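Local coordinates for neuraminidase (PDB 5MUL), which binds beta-D-glucuronic acid and probably cleaves glycosidic bonds as a rhamnosidase, on a beta-propeller scaffold, at residues A[285-290]-A[296-301]; A[341-346]-A[367-372]; A[105-108]-A[114-117]; A[238-241]-A[245-248]. All blocks are in the same frame, centred on the assembly; numbering follows the deposited sequence.

Contact 1. Residues A[285-290]-A[296-301]; sequences TYWRSS and QYRIVW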
loop_
_atom_site.group_PDB
_atom_site.type_symbol
_atom_site.label_atom_id
_atom_site.label_comp_id
_atom_site.label_asym_id
_atom_site.label_seq_id
_atom_site.Cartn_x
_atom_site.Cartn_y
_atom_site.Cartn_z
ATOM N N THR A 285 -5.988 -2.191 -9.679
ATOM C CA THR A 285 -6.203 -3.594 -9.440
ATOM C C THR A 285 -6.315 -4.322 -10.783
ATOM O O THR A 285 -5.916 -3.765 -11.793
ATOM C CB THR A 285 -7.457 -3.789 -8.601
ATOM O OG1 THR A 285 -7.513 -5.157 -8.232
ATOM C CG2 THR A 285 -8.701 -3.321 -9.339
ATOM N N TYR A 286 -6.775 -5.568 -10.772
ATOM C CA TYR A 286 -7.004 -6.293 -12.033
ATOM C C TYR A 286 -8.199 -7.206 -11.878
ATOM O O TYR A 286 -8.504 -7.614 -10.764
ATOM C CB TYR A 286 -5.758 -7.057 -12.512
ATOM C CG TYR A 286 -5.210 -8.138 -11.645
ATOM C CD1 TYR A 286 -5.872 -9.364 -11.480
ATOM C CD2 TYR A 286 -3.991 -7.975 -10.973
ATOM C CE1 TYR A 286 -5.339 -10.368 -10.698
ATOM C CE2 TYR A 286 -3.471 -8.963 -10.180
ATOM C CZ TYR A 286 -4.134 -10.172 -10.028
ATOM O OH TYR A 286 -3.594 -11.150 -9.229
ATOM N N TRP A 287 -8.870 -7.498 -13.006
ATOM C CA TRP A 287 -9.951 -8.493 -13.068
ATOM C C TRP A 287 -10.228 -8.773 -14.545
ATOM O O TRP A 287 -9.780 -8.044 -15.435
ATOM C CB TRP A 287 -11.215 -8.018 -12.333
ATOM C CG TRP A 287 -12.003 -6.904 -12.969
ATOM C CD1 TRP A 287 -12.943 -7.019 -13.951
ATOM C CD2 TRP A 287 -11.978 -5.520 -12.626
ATOM N NE1 TRP A 287 -13.457 -5.812 -14.267
ATOM C CE2 TRP A 287 -12.914 -4.859 -13.447
ATOM C CE3 TRP A 287 -11.282 -4.765 -11.658
ATOM C CZ2 TRP A 287 -13.138 -3.488 -13.377
ATOM C CZ3 TRP A 287 -11.506 -3.403 -11.594
ATOM C CH2 TRP A 287 -12.423 -2.769 -12.448
ATOM N N ARG A 288 -11.005 -9.833 -14.762
ATOM C CA ARG A 288 -11.419 -10.298 -16.073
ATOM C C ARG A 288 -12.863 -9.869 -16.352
ATOM O O ARG A 288 -13.749 -10.056 -15.535
ATOM C CB ARG A 288 -11.269 -11.827 -16.068
ATOM C CG ARG A 288 -11.636 -12.594 -17.344
ATOM C CD ARG A 288 -11.625 -14.104 -17.076
ATOM N NE ARG A 288 -12.635 -14.522 -16.107
ATOM C CZ ARG A 288 -13.946 -14.608 -16.336
ATOM N NH1 ARG A 288 -14.474 -14.304 -17.525
ATOM N NH2 ARG A 288 -14.751 -15.004 -15.357
ATOM N N SER A 289 -13.083 -9.287 -17.530
ATOM C CA SER A 289 -14.425 -8.950 -17.998
ATOM C C SER A 289 -15.166 -10.252 -18.304
ATOM O O SER A 289 -14.542 -11.264 -18.604
ATOM C CB SER A 289 -14.330 -8.105 -19.265
ATOM O OG SER A 289 -13.775 -6.829 -18.972
ATOM N N SER A 290 -16.491 -10.207 -18.241
ATOM C CA SER A 290 -17.315 -11.431 -18.418
ATOM C C SER A 290 -17.203 -12.117 -19.802
ATOM O O SER A 290 -17.412 -13.335 -19.907
ATOM C CB SER A 290 -18.783 -11.128 -18.103
ATOM O OG SER A 290 -19.219 -9.979 -18.801
ATOM N N GLN A 296 -7.206 -8.382 -16.979
ATOM C CA GLN A 296 -6.524 -7.150 -17.405
ATOM C C GLN A 296 -6.326 -6.226 -16.224
ATOM O O GLN A 296 -7.166 -6.156 -15.339
ATOM C CB GLN A 296 -7.342 -6.416 -18.441
ATOM C CG GLN A 296 -7.654 -7.252 -19.697
ATOM C CD GLN A 296 -6.468 -7.448 -20.632
ATOM O OE1 GLN A 296 -5.394 -6.830 -20.492
ATOM N NE2 GLN A 296 -6.666 -8.323 -21.622
ATOM N N TYR A 297 -5.205 -5.527 -16.224
ATOM C CA TYR A 297 -4.989 -4.438 -15.268
ATOM C C TYR A 297 -5.970 -3.341 -15.492
ATOM O O TYR A 297 -6.332 -3.023 -16.634
ATOM C CB TYR A 297 -3.568 -3.909 -15.403
ATOM C CG TYR A 297 -2.512 -4.749 -14.761
ATOM C CD1 TYR A 297 -2.395 -4.790 -13.363
ATOM C CD2 TYR A 297 -1.590 -5.477 -15.499
ATOM C CE1 TYR A 297 -1.408 -5.510 -12.752
ATOM C CE2 TYR A 297 -0.593 -6.200 -14.890
ATOM C CZ TYR A 297 -0.498 -6.221 -13.511
ATOM O OH TYR A 297 0.524 -6.911 -12.910
ATOM N N ARG A 298 -6.414 -2.727 -14.410
ATOM C CA ARG A 298 -7.414 -1.698 -14.446
ATOM C C ARG A 298 -7.007 -0.521 -13.570
ATOM O O ARG A 298 -6.295 -0.697 -12.566
ATOM C CB ARG A 298 -8.756 -2.205 -13.865
ATOM C CG ARG A 298 -9.225 -3.583 -14.303
ATOM C CD ARG A 298 -9.884 -3.529 -15.636
ATOM N NE ARG A 298 -10.215 -4.871 -16.115
ATOM C CZ ARG A 298 -11.174 -5.142 -17.002
ATOM N NH1 ARG A 298 -11.961 -4.171 -17.461
ATOM N NH2 ARG A 298 -11.364 -6.399 -17.385
ATOM N N ILE A 299 -7.529 0.636 -13.920
ATOM C CA ILE A 299 -7.486 1.823 -13.096
ATOM C C ILE A 299 -8.945 2.237 -12.871
ATOM O O ILE A 299 -9.733 2.277 -13.834
ATOM C CB ILE A 299 -6.597 2.916 -13.735
ATOM C CG1 ILE A 299 -6.472 4.115 -12.809
ATOM C CG2 ILE A 299 -7.077 3.335 -15.130
ATOM C CD1 ILE A 299 -5.536 3.863 -11.649
ATOM N N VAL A 300 -9.313 2.498 -11.632
ATOM C CA VAL A 300 -10.667 2.897 -11.250
ATOM C C VAL A 300 -10.548 4.240 -10.572
ATOM O O VAL A 300 -9.739 4.385 -9.656
ATOM C CB VAL A 300 -11.307 1.862 -10.294
ATOM C CG1 VAL A 300 -12.673 2.332 -9.819
ATOM C CG2 VAL A 300 -11.393 0.505 -10.954
ATOM N N TRP A 301 -11.271 5.253 -10.990
ATOM C CA TRP A 301 -11.114 6.556 -10.405
ATOM C C TRP A 301 -12.403 7.326 -10.385
ATOM O O TRP A 301 -13.341 7.016 -11.156
ATOM C CB TRP A 301 -10.009 7.374 -11.121
ATOM C CG TRP A 301 -10.397 7.990 -12.466
ATOM C CD1 TRP A 301 -10.711 9.295 -12.708
ATOM C CD2 TRP A 301 -10.480 7.311 -13.737
ATOM N NE1 TRP A 301 -10.995 9.464 -14.055
ATOM C CE2 TRP A 301 -10.847 8.267 -14.700
ATOM C CE3 TRP A 301 -10.258 5.995 -14.153
ATOM C CZ2 TRP A 301 -11.027 7.921 -16.070
ATOM C CZ3 TRP A 301 -10.444 5.651 -15.494
ATOM C CH2 TRP A 301 -10.822 6.613 -16.435
#
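The beta hairpin of strands 281-287 and 296-302, the second and third strands of one propeller blade, is held near its loop end by Arg298 and Trp287. Backbone bonds flank the pair: Arg298 N gives to Thr285 O at 2.9 Å, and Trp287 N to Gln296 O at 3.2 Å. Trp287 O is gripped by three N-H groups, all well out of the carbonyl plane: Gln296 N at 3.0 Å on one side, and NE and NH2 of Arg298, side-on, on the other. Arg298 NH2 also donates to Ser289 OG at 2.9 Å, nearly in the guanidinium plane, so that in-plane bonds fix the rotation of the group. Its flat face lies on the indole of Trp287, planes 6° apart, a cation-pi stack with Arg298 CZ 4.0 Å from the centroid of the five-membered ring. CG, anti to the carbonyl carbon (chi1 -45°), sits over the six-membered ring, and the bend at chi2 (-81°) carries the guanidinium across to the five-membered ring. Arginine suits the site because one side chain supplies a flat cation, several donors and an aliphatic stem. A methionine in its place is likely to leave Ser289 OG without this donor and the indole without its cation. Val300 CG2 meets the indole edge, 3.7 Å from Trp287 CH2. On the opposite face of the sheet Tyr286 turns its edge toward the Tyr297 face in an offset T-shaped pair, centroids 5.9 Å apart. Both tyrosines also touch Val331, and Tyr297 OH bonds to Ala332 O, while strand 307-311 continues the blade beyond 296-302.

Contact 2. Residues A[341-346]-A[367-372]; sequences GEIFYI and GKWIVT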
loop_
_atom_site.group_PDB
_atom_site.type_symbol
_atom_site.label_atom_id
_atom_site.label_comp_id
_atom_site.label_asym_id
_atom_site.label_seq_id
_atom_site.Cartn_x
_atom_site.Cartn_y
_atom_site.Cartn_z
ATOM N N GLY A 341 -4.195 13.665 -12.926
ATOM C CA GLY A 341 -4.725 12.866 -14.040
ATOM C C GLY A 341 -3.706 12.083 -14.855
ATOM O O GLY A 341 -4.062 11.111 -15.512
ATOM N N GLU A 342 -2.431 12.480 -14.785
ATOM C CA GLU A 342 -1.340 11.726 -15.374
ATOM C C GLU A 342 -1.017 10.561 -14.411
ATOM O O GLU A 342 -0.901 10.789 -13.203
ATOM C CB GLU A 342 -0.104 12.621 -15.558
ATOM C CG GLU A 342 1.119 11.940 -16.119
ATOM C CD GLU A 342 2.307 12.881 -16.368
ATOM O OE1 GLU A 342 2.442 13.903 -15.680
ATOM O OE2 GLU A 342 3.134 12.564 -17.238
ATOM N N ILE A 343 -0.889 9.367 -14.953
ATOM C CA ILE A 343 -0.700 8.168 -14.132
ATOM C C ILE A 343 0.566 7.457 -14.527
ATOM O O ILE A 343 0.856 7.259 -15.703
ATOM C CB ILE A 343 -1.824 7.140 -14.366
ATOM C CG1 ILE A 343 -3.192 7.797 -14.405
ATOM C CG2 ILE A 343 -1.724 5.999 -13.353
ATOM C CD1 ILE A 343 -3.618 8.455 -13.152
ATOM N N PHE A 344 1.324 7.001 -13.516
ATOM C CA PHE A 344 2.414 6.069 -13.696
ATOM C C PHE A 344 1.996 4.798 -12.967
ATOM O O PHE A 344 1.783 4.844 -11.740
ATOM C CB PHE A 344 3.685 6.680 -13.104
ATOM C CG PHE A 344 4.077 7.986 -13.745
ATOM C CD1 PHE A 344 3.581 9.160 -13.262
ATOM C CD2 PHE A 344 4.919 8.011 -14.845
ATOM C CE1 PHE A 344 3.899 10.392 -13.862
ATOM C CE2 PHE A 344 5.262 9.241 -15.432
ATOM C CZ PHE A 344 4.750 10.395 -14.940
ATOM N N TYR A 345 1.818 3.713 -13.696
ATOM C CA TYR A 345 1.176 2.500 -13.190
ATOM C C TYR A 345 2.221 1.403 -13.234
ATOM O O TYR A 345 2.663 1.033 -14.317
ATOM C CB TYR A 345 -0.028 2.232 -14.095
ATOM C CG TYR A 345 -1.002 1.164 -13.652
ATOM C CD1 TYR A 345 -0.696 -0.180 -13.758
ATOM C CD2 TYR A 345 -2.263 1.511 -13.195
ATOM C CE1 TYR A 345 -1.620 -1.180 -13.381
ATOM C CE2 TYR A 345 -3.190 0.542 -12.852
ATOM C CZ TYR A 345 -2.848 -0.792 -12.931
ATOM O OH TYR A 345 -3.748 -1.794 -12.591
ATOM N N ILE A 346 2.669 0.917 -12.069
ATOM C CA ILE A 346 3.810 0.019 -11.995
ATOM C C ILE A 346 3.310 -1.390 -11.796
ATOM O O ILE A 346 2.464 -1.632 -10.931
ATOM C CB ILE A 346 4.762 0.423 -10.836
ATOM C CG1 ILE A 346 5.129 1.917 -10.923
ATOM C CG2 ILE A 346 5.975 -0.469 -10.833
ATOM C CD1 ILE A 346 5.798 2.317 -12.214
ATOM N N GLY A 367 -5.916 9.969 -22.702
ATOM C CA GLY A 367 -4.632 9.673 -23.318
ATOM C C GLY A 367 -4.335 8.202 -23.475
ATOM O O GLY A 367 -4.790 7.374 -22.674
ATOM N N LYS A 368 -3.529 7.874 -24.484
ATOM C CA LYS A 368 -3.048 6.520 -24.718
ATOM C C LYS A 368 -2.098 6.088 -23.597
ATOM O O LYS A 368 -1.432 6.932 -23.017
ATOM C CB LYS A 368 -2.289 6.450 -26.052
ATOM N N TRP A 369 -2.058 4.794 -23.314
ATOM C CA TRP A 369 -1.073 4.247 -22.362
ATOM C C TRP A 369 0.207 3.939 -23.135
ATOM O O TRP A 369 0.135 3.367 -24.228
ATOM C CB TRP A 369 -1.580 2.965 -21.737
ATOM C CG TRP A 369 -2.697 3.134 -20.794
ATOM C CD1 TRP A 369 -4.011 2.933 -21.052
ATOM C CD2 TRP A 369 -2.622 3.546 -19.414
ATOM N NE1 TRP A 369 -4.753 3.193 -19.951
ATOM C CE2 TRP A 369 -3.931 3.551 -18.915
ATOM C CE3 TRP A 369 -1.565 3.882 -18.547
ATOM C CZ2 TRP A 369 -4.231 3.884 -17.602
ATOM C CZ3 TRP A 369 -1.860 4.215 -17.233
ATOM C CH2 TRP A 369 -3.191 4.195 -16.769
ATOM N N ILE A 370 1.360 4.336 -22.589
ATOM C CA ILE A 370 2.676 3.947 -23.119
ATOM C C ILE A 370 3.246 2.939 -22.123
ATOM O O ILE A 370 3.384 3.274 -20.946
ATOM C CB ILE A 370 3.632 5.158 -23.218
ATOM C CG1 ILE A 370 3.012 6.289 -24.053
ATOM C CG2 ILE A 370 4.992 4.739 -23.784
ATOM C CD1 ILE A 370 2.671 5.903 -25.472
ATOM N N VAL A 371 3.534 1.724 -22.563
ATOM C CA VAL A 371 4.012 0.648 -21.709
ATOM C C VAL A 371 5.488 0.382 -21.961
ATOM O O VAL A 371 5.895 0.110 -23.106
ATOM C CB VAL A 371 3.225 -0.651 -21.927
ATOM C CG1 VAL A 371 3.723 -1.749 -21.001
ATOM C CG2 VAL A 371 1.741 -0.400 -21.690
ATOM N N THR A 372 6.275 0.460 -20.898
ATOM C CA THR A 372 7.732 0.267 -20.967
ATOM C C THR A 372 8.193 -0.609 -19.842
ATOM O O THR A 372 7.449 -0.866 -18.888
ATOM C CB THR A 372 8.470 1.592 -20.822
ATOM O OG1 THR A 372 8.142 2.221 -19.568
ATOM C CG2 THR A 372 8.146 2.525 -21.992
#
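Trp369 extends its indole to two residues, Ile343 and Tyr345, that lie on the same side of strand 342-347. The backbones stay well apart, 9.1 Å between Ile343 CA and Trp369 CA, and no hydrogen bond joins them, so a long, flat, largely apolar side chain is what can span the interval. With CG anti to its carbonyl carbon (chi1 -70°) and the ring turned by chi2 of 100°, the tryptophan leads with the far end of its six-membered ring. CH2 comes to 4.0 Å from Ile343 CB and 4.1 Å from Ile343 CG2; CZ3 settles 4.1 Å from Tyr345 CB. The indole thus rests against the branched root of the isoleucine and the methylene of the tyrosine.

Beta-branching suits Ile343: the bulk at CB meets the indole, while the end of the chain leads away from it; the side chain also packs on Ile336, Val338 and Tyr282. Tyr345 serves two neighbours. Its chi1 of -170° places CG opposite the backbone N and carries the ring past the tryptophan, so that only CB serves this contact, while the phenol OH hydrogen-bonds to Arg298 O in the preceding blade. Strand 357-361 runs between the two segments in the four-stranded sheet, pairing with 342-347, and Trp369 crosses it by packing on Ala359 and Thr361; strand 335-339 flanks 342-347 on its other side, and strand 281-287 meets Ile343 and Tyr345 from the neighbouring sheet.

Contact 3. Residues A[105-108]-A[114-117]; sequences VSFD and LNYC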
loop_
_atom_site.group_PDB
_atom_site.type_symbol
_atom_site.label_atom_id
_atom_site.label_comp_id
_atom_site.label_asym_id
_atom_site.label_seq_id
_atom_site.Cartn_x
_atom_site.Cartn_y
_atom_site.Cartn_z
ATOM N N VAL A 105 7.907 1.604 13.880
ATOM C CA VAL A 105 8.127 0.345 13.201
ATOM C C VAL A 105 7.177 -0.696 13.760
ATOM O O VAL A 105 7.030 -0.828 14.985
ATOM C CB VAL A 105 9.592 -0.146 13.376
ATOM C CG1 VAL A 105 9.810 -1.470 12.675
ATOM C CG2 VAL A 105 10.566 0.902 12.873
ATOM N N SER A 106 6.515 -1.441 12.876
ATOM C CA SER A 106 5.696 -2.566 13.280
ATOM C C SER A 106 5.952 -3.713 12.333
ATOM O O SER A 106 6.144 -3.535 11.153
ATOM C CB SER A 106 4.209 -2.187 13.281
ATOM O OG SER A 106 3.410 -3.263 13.733
ATOM N N PHE A 107 5.973 -4.922 12.867
ATOM C CA PHE A 107 6.225 -6.104 12.067
ATOM C C PHE A 107 5.330 -7.245 12.511
ATOM O O PHE A 107 4.930 -7.318 13.663
ATOM C CB PHE A 107 7.724 -6.518 12.077
ATOM C CG PHE A 107 8.324 -6.686 13.447
ATOM C CD1 PHE A 107 8.893 -5.604 14.111
ATOM C CD2 PHE A 107 8.343 -7.940 14.061
ATOM C CE1 PHE A 107 9.480 -5.762 15.375
ATOM C CE2 PHE A 107 8.924 -8.098 15.322
ATOM C CZ PHE A 107 9.493 -7.008 15.962
ATOM N N ASP A 108 5.024 -8.104 11.561
ATOM C CA ASP A 108 4.082 -9.215 11.721
ATOM C C ASP A 108 4.862 -10.444 11.298
ATOM O O ASP A 108 5.223 -10.597 10.117
ATOM C CB ASP A 108 2.857 -8.921 10.823
ATOM C CG ASP A 108 1.969 -10.102 10.543
ATOM O OD1 ASP A 108 2.087 -11.164 11.206
ATOM O OD2 ASP A 108 1.147 -9.963 9.599
ATOM N N LEU A 114 0.747 -7.630 18.940
ATOM C CA LEU A 114 1.332 -6.463 18.290
ATOM C C LEU A 114 2.816 -6.360 18.558
ATOM O O LEU A 114 3.264 -6.438 19.716
ATOM C CB LEU A 114 0.668 -5.194 18.812
ATOM C CG LEU A 114 1.229 -3.843 18.316
ATOM C CD1 LEU A 114 0.888 -3.656 16.848
ATOM C CD2 LEU A 114 0.669 -2.722 19.141
ATOM N N ASN A 115 3.584 -6.166 17.490
ATOM C CA ASN A 115 5.013 -5.840 17.583
ATOM C C ASN A 115 5.189 -4.413 17.095
ATOM O O ASN A 115 5.076 -4.163 15.881
ATOM C CB ASN A 115 5.882 -6.779 16.733
ATOM C CG ASN A 115 5.661 -8.237 17.036
ATOM O OD1 ASN A 115 5.283 -9.023 16.163
ATOM N ND2 ASN A 115 5.883 -8.608 18.269
ATOM N N TYR A 116 5.459 -3.493 18.004
ATOM C CA TYR A 116 5.540 -2.077 17.694
ATOM C C TYR A 116 6.662 -1.461 18.494
ATOM O O TYR A 116 6.707 -1.628 19.716
ATOM C CB TYR A 116 4.228 -1.381 18.055
ATOM C CG TYR A 116 4.333 0.116 18.082
ATOM C CD1 TYR A 116 4.773 0.823 16.970
ATOM C CD2 TYR A 116 4.020 0.837 19.220
ATOM C CE1 TYR A 116 4.897 2.187 17.006
ATOM C CE2 TYR A 116 4.138 2.201 19.265
ATOM C CZ TYR A 116 4.593 2.883 18.161
ATOM O OH TYR A 116 4.693 4.251 18.241
ATOM N N CYS A 117 7.538 -0.730 17.821
ATOM C CA CYS A 117 8.731 -0.067 18.382
ATOM C C CYS A 117 8.849 1.329 17.811
ATOM O O CYS A 117 8.328 1.614 16.719
ATOM C CB CYS A 117 10.013 -0.815 17.993
ATOM S SG CYS A 117 10.037 -2.511 18.597
HETATM O O HOH W 1 2.481 -6.522 14.903
#
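Leu114 opens the second segment by placing CD1 4.0 Å from Ser106 OG, at the loop end of the hairpin made by strands 103-108 and 116-118. Asn115 does most of the work. Its carbonyl oxygen takes two bonds that arrive from opposite faces of its plane, one from Ser106 OG at 2.9 Å and one from Phe107 N at 3.2 Å. A serine is apt here: with OG opposite its own backbone N (chi1 -177°), the short side chain gives the oxygen a second donor beside the regular strand bond. Asn115 N instead reaches the first strand through a water, which accepts from it at 2.8 Å and donates to Phe107 O, bridging strands that diverge toward the turn. The asparagine side chain lies over the phenyl ring of Phe107, CB 3.6 Å from the ring centroid and almost directly above it, with amide and ring planes only 12° apart. The phenyl ring gives this methylene a broad flat bed. Tyr116 stands beside Ser106 as a non-hydrogen-bonded pair, and its CA sends a C-H toward Val105 O, 3.3 Å away. Its phenol finds a partner beyond the hairpin, in Trp180 NE1. Cys117 then closes a regular hydrogen-bonded pair with Val105: Val105 N to Cys117 O and Cys117 N to Val105 O both measure 2.9 Å. Strand 92-97 flanks 103-108 on its other side; Phe146 of strand 144-148 packs against Ser106 and Tyr116, whereas Leu63 and Leu65 of strand 62-69 meet Phe107 and Val105, setting the hairpin between two neighbouring blades.

Contact 4. Residues A[238-241]-A[245-248]; sequences WYKS and QYKL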
loop_
_atom_site.group_PDB
_atom_site.type_symbol
_atom_site.label_atom_id
_atom_site.label_comp_id
_atom_site.label_asym_id
_atom_site.label_seq_id
_atom_site.Cartn_x
_atom_site.Cartn_y
_atom_site.Cartn_z
ATOM N N TRP A 238 -16.862 9.499 8.084
ATOM C CA TRP A 238 -16.575 8.925 6.803
ATOM C C TRP A 238 -17.657 9.316 5.812
ATOM O O TRP A 238 -18.856 9.409 6.164
ATOM C CB TRP A 238 -16.439 7.379 6.916
ATOM C CG TRP A 238 -15.234 7.062 7.717
ATOM C CD1 TRP A 238 -15.121 7.047 9.060
ATOM C CD2 TRP A 238 -13.921 6.810 7.196
ATOM N NE1 TRP A 238 -13.815 6.782 9.431
ATOM C CE2 TRP A 238 -13.062 6.647 8.295
ATOM C CE3 TRP A 238 -13.397 6.704 5.914
ATOM C CZ2 TRP A 238 -11.696 6.398 8.138
ATOM C CZ3 TRP A 238 -12.035 6.466 5.768
ATOM C CH2 TRP A 238 -11.216 6.301 6.874
ATOM N N TYR A 239 -17.241 9.499 4.575
ATOM C CA TYR A 239 -18.090 9.926 3.464
ATOM C C TYR A 239 -17.949 9.061 2.258
ATOM O O TYR A 239 -16.889 8.478 1.979
ATOM C CB TYR A 239 -17.741 11.365 3.037
ATOM C CG TYR A 239 -18.213 12.396 4.003
ATOM C CD1 TYR A 239 -17.497 12.730 5.123
ATOM C CD2 TYR A 239 -19.447 13.023 3.809
ATOM C CE1 TYR A 239 -17.949 13.660 6.033
ATOM C CE2 TYR A 239 -19.902 13.948 4.707
ATOM C CZ TYR A 239 -19.174 14.277 5.817
ATOM O OH TYR A 239 -19.651 15.223 6.698
ATOM N N LYS A 240 -18.998 9.028 1.447
ATOM C CA LYS A 240 -18.961 8.563 0.086
ATOM C C LYS A 240 -18.412 9.684 -0.809
ATOM O O LYS A 240 -18.430 10.879 -0.418
ATOM C CB LYS A 240 -20.367 8.174 -0.357
ATOM C CG LYS A 240 -20.946 7.065 0.502
ATOM C CD LYS A 240 -22.289 6.546 -0.006
ATOM C CE LYS A 240 -22.731 5.370 0.847
ATOM N NZ LYS A 240 -23.948 4.732 0.248
ATOM N N SER A 241 -17.971 9.324 -2.015
ATOM C CA SER A 241 -17.409 10.311 -2.958
ATOM C C SER A 241 -18.420 11.385 -3.398
ATOM O O SER A 241 -18.004 12.444 -3.887
ATOM C CB SER A 241 -16.873 9.639 -4.210
ATOM O OG SER A 241 -17.925 9.143 -5.019
ATOM N N GLN A 245 -22.713 11.298 3.936
ATOM C CA GLN A 245 -22.029 10.851 5.135
ATOM C C GLN A 245 -22.472 9.442 5.449
ATOM O O GLN A 245 -23.662 9.118 5.398
ATOM C CB GLN A 245 -22.359 11.769 6.309
ATOM C CG GLN A 245 -21.549 11.534 7.561
ATOM C CD GLN A 245 -21.948 12.516 8.660
ATOM O OE1 GLN A 245 -21.774 13.699 8.499
ATOM N NE2 GLN A 245 -22.494 12.031 9.758
ATOM N N TYR A 246 -21.531 8.577 5.795
ATOM C CA TYR A 246 -21.849 7.224 6.271
ATOM C C TYR A 246 -22.328 7.281 7.701
ATOM O O TYR A 246 -21.812 8.031 8.511
ATOM C CB TYR A 246 -20.581 6.354 6.240
ATOM C CG TYR A 246 -20.197 5.797 4.947
ATOM C CD1 TYR A 246 -20.880 4.724 4.411
ATOM C CD2 TYR A 246 -19.070 6.279 4.263
ATOM C CE1 TYR A 246 -20.487 4.107 3.251
ATOM C CE2 TYR A 246 -18.677 5.693 3.082
ATOM C CZ TYR A 246 -19.357 4.580 2.580
ATOM O OH TYR A 246 -18.963 3.937 1.437
ATOM N N LYS A 247 -23.255 6.372 8.034
ATOM C CA LYS A 247 -23.458 5.966 9.407
ATOM C C LYS A 247 -22.721 4.639 9.605
ATOM O O LYS A 247 -23.033 3.661 8.972
ATOM C CB LYS A 247 -24.956 5.798 9.692
ATOM C CG LYS A 247 -25.361 5.185 11.034
ATOM C CD LYS A 247 -25.242 6.134 12.186
ATOM C CE LYS A 247 -25.928 5.566 13.443
ATOM N NZ LYS A 247 -27.426 5.675 13.452
ATOM N N LEU A 248 -21.730 4.643 10.481
ATOM C CA LEU A 248 -20.879 3.469 10.659
ATOM C C LEU A 248 -21.604 2.367 11.424
ATOM O O LEU A 248 -22.504 2.683 12.192
ATOM C CB LEU A 248 -19.631 3.876 11.447
ATOM C CG LEU A 248 -18.743 4.933 10.790
ATOM C CD1 LEU A 248 -17.493 5.106 11.631
ATOM C CD2 LEU A 248 -18.390 4.553 9.364
HETATM O O HOH W 2 -19.229 8.611 9.543
#
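The Tyr246 ring carries the aliphatic stem of Lys240 over one face, with CG 3.9 Å from the ring centroid, while the backbone of Trp238 and Tyr239 runs along its edge. Extended beyond CG, the lysine crosses the ring at about a right angle, bringing CE to 3.5 Å from Tyr246 CE1, and its NZ goes on to Asn254 O. Lysine suits the place because its methylenes cover an aromatic face and its amine still reaches a polar partner. The Tyr239 ring in turn has Gln245 CG over one face, 4.3 Å from its centroid. Trp238 meets Leu248 obliquely, CD1 to CD1 at 4.0 Å, and lays its CB against Tyr246 CD2.

The backbones are joined by one direct bond, Tyr246 N to Trp238 O at 2.8 Å, and by a water that accepts from Trp238 N and donates to Tyr246 O. The phenol OH of Tyr246 is held by Tyr228 O and Glu256 N; a phenylalanine here would keep the ring but is likely to leave these two backbone groups without their shared mate. Trp238 NE1 bonds to Gly235 O, and its ring packs on Ile208 and Leu210. The run from Ser231 through Gly235 and Thr237 to Trp238 fits the Asp-box signature, a turn placed between the third and fourth strands of propeller blades, whose closing tryptophan is buried here against the blade.

How the contacts relate
Along the chain the contacts follow in series: contact 3, contact 4, contact 1, then contact 2, each in a different blade, contact 4 in a loop rather than on strands. Contacts 1 and 2 belong to successive four-stranded blades and have centres about 15 Å apart; they touch where Tyr345 and Trp369 of contact 2 meet the strand 296-302, so the two blades are coupled directly. Contact 4, in the loop before the last strand of the blade preceding contact 1, has its centre about 25 Å from that of contact 1 and does not touch it. Contact 3 lies across the chain's centre from contacts 1 and 2, centres about 33 and 35 Å away, as expected for blades arranged in a ring.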